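Local atomic coordinates of regulator of chromosome condensation (Saccharomyces cerevisiae, PDB entry 3OF7), a protein that promotes the exchange of GDP for GTP on the small GTPases GSP1 and GSP2, binds chromatin, and controls RNA metabolism and nuclear transport. Residues L29-W34 / I70-G75; H388-A393 / Q442-G447. One frame throughout, in Å; residues are numbered along the deposited sequence.

Overall arrangement
The two contacts flank the blade that closes a seven-bladed RCC1 propeller. Strands 30-34 and 443-450, from opposite ends of the chain, are antiparallel neighbours in the closing blade. Their probable backbone bonds join contact 1 to contact 2: Phe32 O to Ser446 N at 2.9 Å and Trp34 O to Ser444 N, also 2.9 Å. The contact centres lie about 9 Å apart. Contact 1 carries this blade across to the sheet that starts with strand 69-74, and contact 2 carries it to the sheet of strand 388-393. A further bridge between the contacts is Val74 CG1, 3.4 Å from Phe443 CZ.

Contact 1 of 2, residues L29-W34 / I70-G75; sequences LDIFCW and ISFAVG
Ile31 and Phe72 meet through the last carbon of the isoleucine and one side of the phenylalanine ring. Starting at Ile31 CB, the side chain forks. CG2, anti to the backbone N, goes to the Val445 side of the residue, where strand 443-450 packs against it. CG1 takes the other branch, anti to the carbonyl carbon (chi1 -57°), and works chiefly as a spacer that carries CD1 across to strand 69-74. There CD1 touches the ring at two neighbouring atoms, 4.0 Å from Phe72 CD2 and equally far from Phe72 CE2, approaching obliquely. The ring itself reaches back because Phe72 CG sits between its own backbone N and carbonyl carbon (chi1 58°); the two side chains slide past each other in opposite directions.

Strand 30-34 belongs to the blade in which the N-terminal and C-terminal parts of the chain pair, the closure that makes a ring of a beta-propeller; strand 69-74 opens the next blade. Both nevertheless fall in the first RCC1 repeat, so here repeat and blade boundaries are out of step.

At the start of the interface the backbones come closer, with Leu29 CA 6.0 Å from Ile70 CA, and Leu29 hydrogen-bonds through its backbone to neighbouring Ile69. Leu29 CD1 rests against the main chain, 4.3 Å from Ile70 C, while the Ile70 side chain turns away to pack on Leu82 in its own sheet. Ile70 and Ser71 together face that leucine in a classic beta bulge, and Ser71 OG is hydrogen-bonded to Tyr23 O. On the other side of strand 30-34, Asp30 makes a salt bridge with Arg64 and a hydrogen bond with His432.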
ATOM      1  N   LEU A  29      13.345  -6.892 -11.588  1.00 17.18           N
ATOM      2  CA  LEU A  29      13.273  -7.593 -10.307  1.00 16.65           C
ATOM      3  C   LEU A  29      12.792  -9.032 -10.423  1.00 16.21           C
ATOM      4  O   LEU A  29      11.914  -9.336 -11.232  1.00 16.37           O
ATOM      5  CB  LEU A  29      12.310  -6.844  -9.366  1.00 16.21           C
ATOM      6  CG  LEU A  29      12.619  -5.386  -9.024  1.00 15.99           C
ATOM      7  CD1 LEU A  29      11.379  -4.688  -8.447  1.00 16.63           C
ATOM      8  CD2 LEU A  29      13.811  -5.268  -8.080  1.00 16.41           C
ATOM      9  N   ASP A  30      13.358  -9.910  -9.597  1.00 15.75           N
ATOM     10  CA  ASP A  30      12.697 -11.172  -9.276  1.00 15.51           C
ATOM     11  C   ASP A  30      11.486 -10.810  -8.411  1.00 14.58           C
ATOM     12  O   ASP A  30      11.621 -10.077  -7.431  1.00 14.15           O
ATOM     13  CB  ASP A  30      13.632 -12.088  -8.479  1.00 15.59           C
ATOM     14  CG  ASP A  30      14.735 -12.692  -9.334  1.00 17.65           C
ATOM     15  OD1 ASP A  30      14.526 -12.895 -10.555  1.00 17.61           O
ATOM     16  OD2 ASP A  30      15.808 -12.967  -8.769  1.00 19.14           O
ATOM     17  N   ILE A  31      10.315 -11.310  -8.781  1.00 14.02           N
ATOM     18  CA  ILE A  31       9.080 -11.060  -8.022  1.00 13.93           C
ATOM     19  C   ILE A  31       8.699 -12.298  -7.200  1.00 14.03           C
ATOM     20  O   ILE A  31       8.670 -13.407  -7.720  1.00 14.60           O
ATOM     21  CB  ILE A  31       7.903 -10.655  -8.971  1.00 13.96           C
ATOM     22  CG1 ILE A  31       8.265  -9.418  -9.811  1.00 13.51           C
ATOM     23  CG2 ILE A  31       6.573 -10.457  -8.190  1.00 13.70           C
ATOM     24  CD1 ILE A  31       8.611  -8.160  -9.010  1.00 13.57           C
ATOM     25  N   PHE A  32       8.404 -12.090  -5.919  1.00 13.79           N
ATOM     26  CA  PHE A  32       8.009 -13.160  -5.014  1.00 13.68           C
ATOM     27  C   PHE A  32       6.626 -12.873  -4.454  1.00 13.77           C
ATOM     28  O   PHE A  32       6.315 -11.728  -4.144  1.00 13.37           O
ATOM     29  CB  PHE A  32       8.988 -13.261  -3.845  1.00 13.35           C
ATOM     30  CG  PHE A  32      10.403 -13.506  -4.269  1.00 14.85           C
ATOM     31  CD1 PHE A  32      10.870 -14.806  -4.458  1.00 15.26           C
ATOM     32  CD2 PHE A  32      11.262 -12.439  -4.502  1.00 13.09           C
ATOM     33  CE1 PHE A  32      12.186 -15.039  -4.866  1.00 15.39           C
ATOM     34  CE2 PHE A  32      12.577 -12.664  -4.902  1.00 15.16           C
ATOM     35  CZ  PHE A  32      13.038 -13.959  -5.082  1.00 15.80           C
ATOM     36  N   CYS A  33       5.826 -13.922  -4.297  1.00 13.86           N
ATOM     37  CA  CYS A  33       4.467 -13.802  -3.777  1.00 14.38           C
ATOM     38  C   CYS A  33       4.230 -14.863  -2.715  1.00 14.76           C
ATOM     39  O   CYS A  33       4.762 -15.986  -2.808  1.00 15.11           O
ATOM     40  CB  CYS A  33       3.451 -13.985  -4.916  1.00 14.28           C
ATOM     41  SG  CYS A  33       3.569 -12.767  -6.253  1.00 15.45           S
ATOM     42  N   TRP A  34       3.440 -14.518  -1.703  1.00 14.93           N
ATOM     43  CA  TRP A  34       3.109 -15.477  -0.645  1.00 15.19           C
ATOM     44  C   TRP A  34       1.874 -15.054   0.145  1.00 15.75           C
ATOM     45  O   TRP A  34       1.435 -13.904   0.045  1.00 15.73           O
ATOM     46  CB  TRP A  34       4.311 -15.699   0.280  1.00 14.91           C
ATOM     47  CG  TRP A  34       4.696 -14.512   1.144  1.00 14.18           C
ATOM     48  CD1 TRP A  34       4.318 -14.290   2.448  1.00 13.54           C
ATOM     49  CD2 TRP A  34       5.541 -13.411   0.781  1.00 13.45           C
ATOM     50  NE1 TRP A  34       4.877 -13.118   2.912  1.00 13.81           N
ATOM     51  CE2 TRP A  34       5.635 -12.562   1.914  1.00 13.29           C
ATOM     52  CE3 TRP A  34       6.231 -13.055  -0.393  1.00 13.02           C
ATOM     53  CZ2 TRP A  34       6.384 -11.375   1.908  1.00 13.10           C
ATOM     54  CZ3 TRP A  34       6.984 -11.878  -0.394  1.00 12.46           C
ATOM     55  CH2 TRP A  34       7.049 -11.049   0.748  1.00 12.56           C
ATOM     56  N   ILE A  70       9.683  -3.651 -12.928  1.00 14.40           N
ATOM     57  CA  ILE A  70      10.422  -2.641 -12.165  1.00 14.79           C
ATOM     58  C   ILE A  70       9.574  -1.888 -11.118  1.00 14.20           C
ATOM     59  O   ILE A  70      10.092  -1.045 -10.389  1.00 14.90           O
ATOM     60  CB  ILE A  70      11.130  -1.627 -13.110  1.00 15.08           C
ATOM     61  CG1 ILE A  70      10.185  -1.140 -14.211  1.00 16.72           C
ATOM     62  CG2 ILE A  70      12.348  -2.278 -13.763  1.00 14.65           C
ATOM     63  CD1 ILE A  70       9.287   0.011 -13.830  1.00 17.78           C
ATOM     64  N   SER A  71       8.275  -2.188 -11.055  1.00 13.94           N
ATOM     65  CA  SER A  71       7.395  -1.598 -10.028  1.00 13.27           C
ATOM     66  C   SER A  71       6.182  -2.483  -9.842  1.00 12.55           C
ATOM     67  O   SER A  71       5.798  -3.205 -10.740  1.00 12.68           O
ATOM     68  CB  SER A  71       6.898  -0.207 -10.447  1.00 13.21           C
ATOM     69  OG  SER A  71       6.362   0.502  -9.321  1.00 12.91           O
ATOM     70  N   PHE A  72       5.558  -2.389  -8.682  1.00 12.79           N
ATOM     71  CA  PHE A  72       4.247  -3.010  -8.501  1.00 12.47           C
ATOM     72  C   PHE A  72       3.455  -2.313  -7.409  1.00 12.22           C
ATOM     73  O   PHE A  72       4.022  -1.631  -6.554  1.00 12.77           O
ATOM     74  CB  PHE A  72       4.357  -4.535  -8.269  1.00 12.42           C
ATOM     75  CG  PHE A  72       5.191  -4.917  -7.073  1.00 12.30           C
ATOM     76  CD1 PHE A  72       4.644  -4.896  -5.789  1.00 12.50           C
ATOM     77  CD2 PHE A  72       6.529  -5.297  -7.229  1.00 12.60           C
ATOM     78  CE1 PHE A  72       5.408  -5.244  -4.670  1.00 11.40           C
ATOM     79  CE2 PHE A  72       7.305  -5.658  -6.117  1.00 12.67           C
ATOM     80  CZ  PHE A  72       6.738  -5.622  -4.830  1.00 11.94           C
ATOM     81  N   ALA A  73       2.135  -2.461  -7.466  1.00 12.62           N
ATOM     82  CA  ALA A  73       1.239  -1.831  -6.505  1.00 12.53           C
ATOM     83  C   ALA A  73       0.250  -2.893  -6.093  1.00 12.20           C
ATOM     84  O   ALA A  73      -0.459  -3.443  -6.934  1.00 12.96           O
ATOM     85  CB  ALA A  73       0.513  -0.621  -7.131  1.00 12.36           C
ATOM     86  N   VAL A  74       0.233  -3.204  -4.801  1.00 12.45           N
ATOM     87  CA  VAL A  74      -0.591  -4.296  -4.284  1.00 12.22           C
ATOM     88  C   VAL A  74      -1.867  -3.707  -3.676  1.00 12.59           C
ATOM     89  O   VAL A  74      -1.803  -2.872  -2.786  1.00 12.10           O
ATOM     90  CB  VAL A  74       0.160  -5.127  -3.220  1.00 12.43           C
ATOM     91  CG1 VAL A  74      -0.703  -6.297  -2.735  1.00 12.27           C
ATOM     92  CG2 VAL A  74       1.501  -5.638  -3.767  1.00 12.64           C
ATOM     93  N   GLY A  75      -3.015  -4.147  -4.181  1.00 12.80           N
ATOM     94  CA  GLY A  75      -4.312  -3.765  -3.616  1.00 13.66           C
ATOM     95  C   GLY A  75      -4.876  -4.868  -2.729  1.00 14.56           C
ATOM     96  O   GLY A  75      -4.183  -5.835  -2.403  1.00 14.51           O
TER

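Contact 2 of 2, residues H388-A393 / Q442-G447; sequences HSVAVA and QFSVSG
A chi1 of 67° puts His388 CG between the backbone N and the carbonyl carbon, and from there the imidazole reaches across to strand 443-450 edge first. Ser444 answers with OG anti to its carbonyl carbon (chi1 -50°), which sends the hydroxyl back toward strand 388-393. The outer edge of the ring therefore faces two oxygens lying near its plane: His388 ND1 is 3.4 Å from Ser444 OG, and His388 NE2 is 3.4 Å from Phe443 O. The clear hydrogen bonds of NE2 and OG go elsewhere: His388 NE2 donates to Gly440 O, just ahead of strand 443-450, and Ser444 OG donates to Ala408 O, in a residue that the histidine side chain also touches.

Two residues further on, Val390 points the same way as His388. Its CG2 comes within 4.0 Å of Ser444 OG, so the hydroxyl has the ring and a methyl group as neighbours, while Trp34 packs on the serine from strand 30-34. The Phe443 side chain heads the other way, to Glu41 and Leu42, and it is the carbonyl oxygen of Phe443 that lies beside the histidine. An alanine in place of His388 would probably leave Gly440 O without its imidazole donor and open a gap beside Ser444 and Phe443 O, where the ring now lies.

The strand axes run nearly alike, 14° apart in direction, and approach to 8.7 Å, a spacing bridged by side chains. Each strand is the second of its blade, and Cys439, in the first strand of the closing blade, also touches His388 and Val390. His388 occupies the histidine position of the Gly-x-x-His signature of RCC1 repeats, here tying the sixth repeat to the seventh where adjacent propeller blades stack face to face.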
ATOM      1  N   HIS A 388      -1.364  -7.174   8.562  1.00 12.15           N
ATOM      2  CA  HIS A 388       0.036  -7.583   8.604  1.00 12.11           C
ATOM      3  C   HIS A 388       0.890  -6.500   7.960  1.00 12.01           C
ATOM      4  O   HIS A 388       0.372  -5.571   7.330  1.00 11.29           O
ATOM      5  CB  HIS A 388       0.237  -8.939   7.909  1.00 12.45           C
ATOM      6  CG  HIS A 388       0.009  -8.898   6.429  1.00 13.63           C
ATOM      7  ND1 HIS A 388       1.042  -8.913   5.516  1.00 15.61           N
ATOM      8  CD2 HIS A 388      -1.132  -8.822   5.706  1.00 13.19           C
ATOM      9  CE1 HIS A 388       0.545  -8.869   4.292  1.00 13.96           C
ATOM     10  NE2 HIS A 388      -0.770  -8.805   4.379  1.00 16.60           N
ATOM     11  N   SER A 389       2.198  -6.608   8.146  1.00 11.77           N
ATOM     12  CA  SER A 389       3.126  -5.651   7.583  1.00 12.29           C
ATOM     13  C   SER A 389       4.400  -6.365   7.168  1.00 12.45           C
ATOM     14  O   SER A 389       4.697  -7.463   7.647  1.00 12.38           O
ATOM     15  CB  SER A 389       3.465  -4.555   8.590  1.00 11.82           C
ATOM     16  OG  SER A 389       2.295  -4.018   9.198  1.00 14.07           O
ATOM     17  N   VAL A 390       5.138  -5.723   6.272  1.00 13.15           N
ATOM     18  CA  VAL A 390       6.450  -6.179   5.848  1.00 13.41           C
ATOM     19  C   VAL A 390       7.333  -4.941   5.732  1.00 13.89           C
ATOM     20  O   VAL A 390       6.957  -3.961   5.082  1.00 14.07           O
ATOM     21  CB  VAL A 390       6.404  -6.926   4.485  1.00 13.49           C
ATOM     22  CG1 VAL A 390       7.806  -7.405   4.066  1.00 13.66           C
ATOM     23  CG2 VAL A 390       5.431  -8.101   4.528  1.00 11.41           C
ATOM     24  N   ALA A 391       8.491  -4.979   6.387  1.00 14.32           N
ATOM     25  CA  ALA A 391       9.481  -3.904   6.281  1.00 14.52           C
ATOM     26  C   ALA A 391      10.804  -4.444   5.738  1.00 15.03           C
ATOM     27  O   ALA A 391      11.127  -5.620   5.925  1.00 15.09           O
ATOM     28  CB  ALA A 391       9.690  -3.236   7.637  1.00 14.33           C
ATOM     29  N   VAL A 392      11.564  -3.586   5.064  1.00 15.48           N
ATOM     30  CA  VAL A 392      12.845  -4.003   4.488  1.00 15.79           C
ATOM     31  C   VAL A 392      13.977  -3.303   5.212  1.00 16.03           C
ATOM     32  O   VAL A 392      14.037  -2.070   5.236  1.00 16.12           O
ATOM     33  CB  VAL A 392      12.928  -3.699   2.979  1.00 15.87           C
ATOM     34  CG1 VAL A 392      14.256  -4.217   2.406  1.00 15.83           C
ATOM     35  CG2 VAL A 392      11.767  -4.338   2.254  1.00 15.47           C
ATOM     36  N   ALA A 393      14.861  -4.092   5.818  1.00 16.54           N
ATOM     37  CA  ALA A 393      16.019  -3.547   6.517  1.00 16.92           C
ATOM     38  C   ALA A 393      16.961  -2.880   5.529  1.00 17.21           C
ATOM     39  O   ALA A 393      16.914  -3.160   4.340  1.00 16.82           O
ATOM     40  CB  ALA A 393      16.757  -4.651   7.294  1.00 16.71           C
ATOM     41  N   GLN A 442      -4.736 -10.512   2.259  1.00 17.06           N
ATOM     42  CA  GLN A 442      -4.325 -11.822   2.778  1.00 17.14           C
ATOM     43  C   GLN A 442      -3.005 -12.326   2.192  1.00 16.36           C
ATOM     44  O   GLN A 442      -2.703 -13.522   2.270  1.00 16.00           O
ATOM     45  CB  GLN A 442      -5.427 -12.871   2.505  1.00 17.59           C
ATOM     46  CG  GLN A 442      -6.801 -12.530   3.079  0.80 19.37           C
ATOM     47  CD  GLN A 442      -7.793 -13.692   2.989  0.80 21.91           C
ATOM     48  OE1 GLN A 442      -7.547 -14.690   2.306  0.90 21.64           O
ATOM     49  NE2 GLN A 442      -8.917 -13.560   3.686  0.90 24.16           N
ATOM     50  N   PHE A 443      -2.211 -11.425   1.621  1.00 15.31           N
ATOM     51  CA  PHE A 443      -1.028 -11.831   0.861  1.00 14.72           C
ATOM     52  C   PHE A 443      -0.029 -10.688   0.773  1.00 14.28           C
ATOM     53  O   PHE A 443      -0.365  -9.539   1.070  1.00 14.18           O
ATOM     54  CB  PHE A 443      -1.435 -12.305  -0.547  1.00 15.01           C
ATOM     55  CG  PHE A 443      -1.836 -11.184  -1.490  1.00 15.77           C
ATOM     56  CD1 PHE A 443      -3.047 -10.518  -1.331  1.00 14.98           C
ATOM     57  CD2 PHE A 443      -0.995 -10.812  -2.547  1.00 15.79           C
ATOM     58  CE1 PHE A 443      -3.429  -9.481  -2.209  1.00 15.04           C
ATOM     59  CE2 PHE A 443      -1.355  -9.780  -3.427  1.00 15.02           C
ATOM     60  CZ  PHE A 443      -2.574  -9.111  -3.259  1.00 14.70           C
ATOM     61  N   SER A 444       1.191 -11.009   0.350  1.00 14.11           N
ATOM     62  CA  SER A 444       2.254 -10.020   0.182  1.00 13.78           C
ATOM     63  C   SER A 444       3.042 -10.286  -1.104  1.00 13.61           C
ATOM     64  O   SER A 444       3.022 -11.399  -1.645  1.00 13.39           O
ATOM     65  CB  SER A 444       3.199 -10.050   1.384  1.00 14.06           C
ATOM     66  OG  SER A 444       2.480  -9.987   2.605  1.00 15.14           O
ATOM     67  N   VAL A 445       3.715  -9.251  -1.597  1.00 13.45           N
ATOM     68  CA  VAL A 445       4.524  -9.342  -2.811  1.00 13.35           C
ATOM     69  C   VAL A 445       5.827  -8.601  -2.548  1.00 13.67           C
ATOM     70  O   VAL A 445       5.825  -7.553  -1.888  1.00 13.47           O
ATOM     71  CB  VAL A 445       3.813  -8.699  -4.033  1.00 13.71           C
ATOM     72  CG1 VAL A 445       4.691  -8.798  -5.298  1.00 13.51           C
ATOM     73  CG2 VAL A 445       2.443  -9.337  -4.280  1.00 14.30           C
ATOM     74  N   SER A 446       6.938  -9.144  -3.049  1.00 13.24           N
ATOM     75  CA  SER A 446       8.215  -8.443  -2.984  1.00 13.22           C
ATOM     76  C   SER A 446       8.952  -8.493  -4.327  1.00 13.10           C
ATOM     77  O   SER A 446       8.636  -9.296  -5.208  1.00 12.80           O
ATOM     78  CB  SER A 446       9.100  -9.002  -1.865  1.00 13.20           C
ATOM     79  OG  SER A 446       9.496 -10.324  -2.176  1.00 14.36           O
ATOM     80  N   GLY A 447       9.926  -7.608  -4.470  1.00 12.97           N
ATOM     81  CA  GLY A 447      10.785  -7.589  -5.634  1.00 13.39           C
ATOM     82  C   GLY A 447      12.197  -7.396  -5.145  1.00 13.71           C
ATOM     83  O   GLY A 447      12.459  -6.512  -4.328  1.00 13.71           O
TER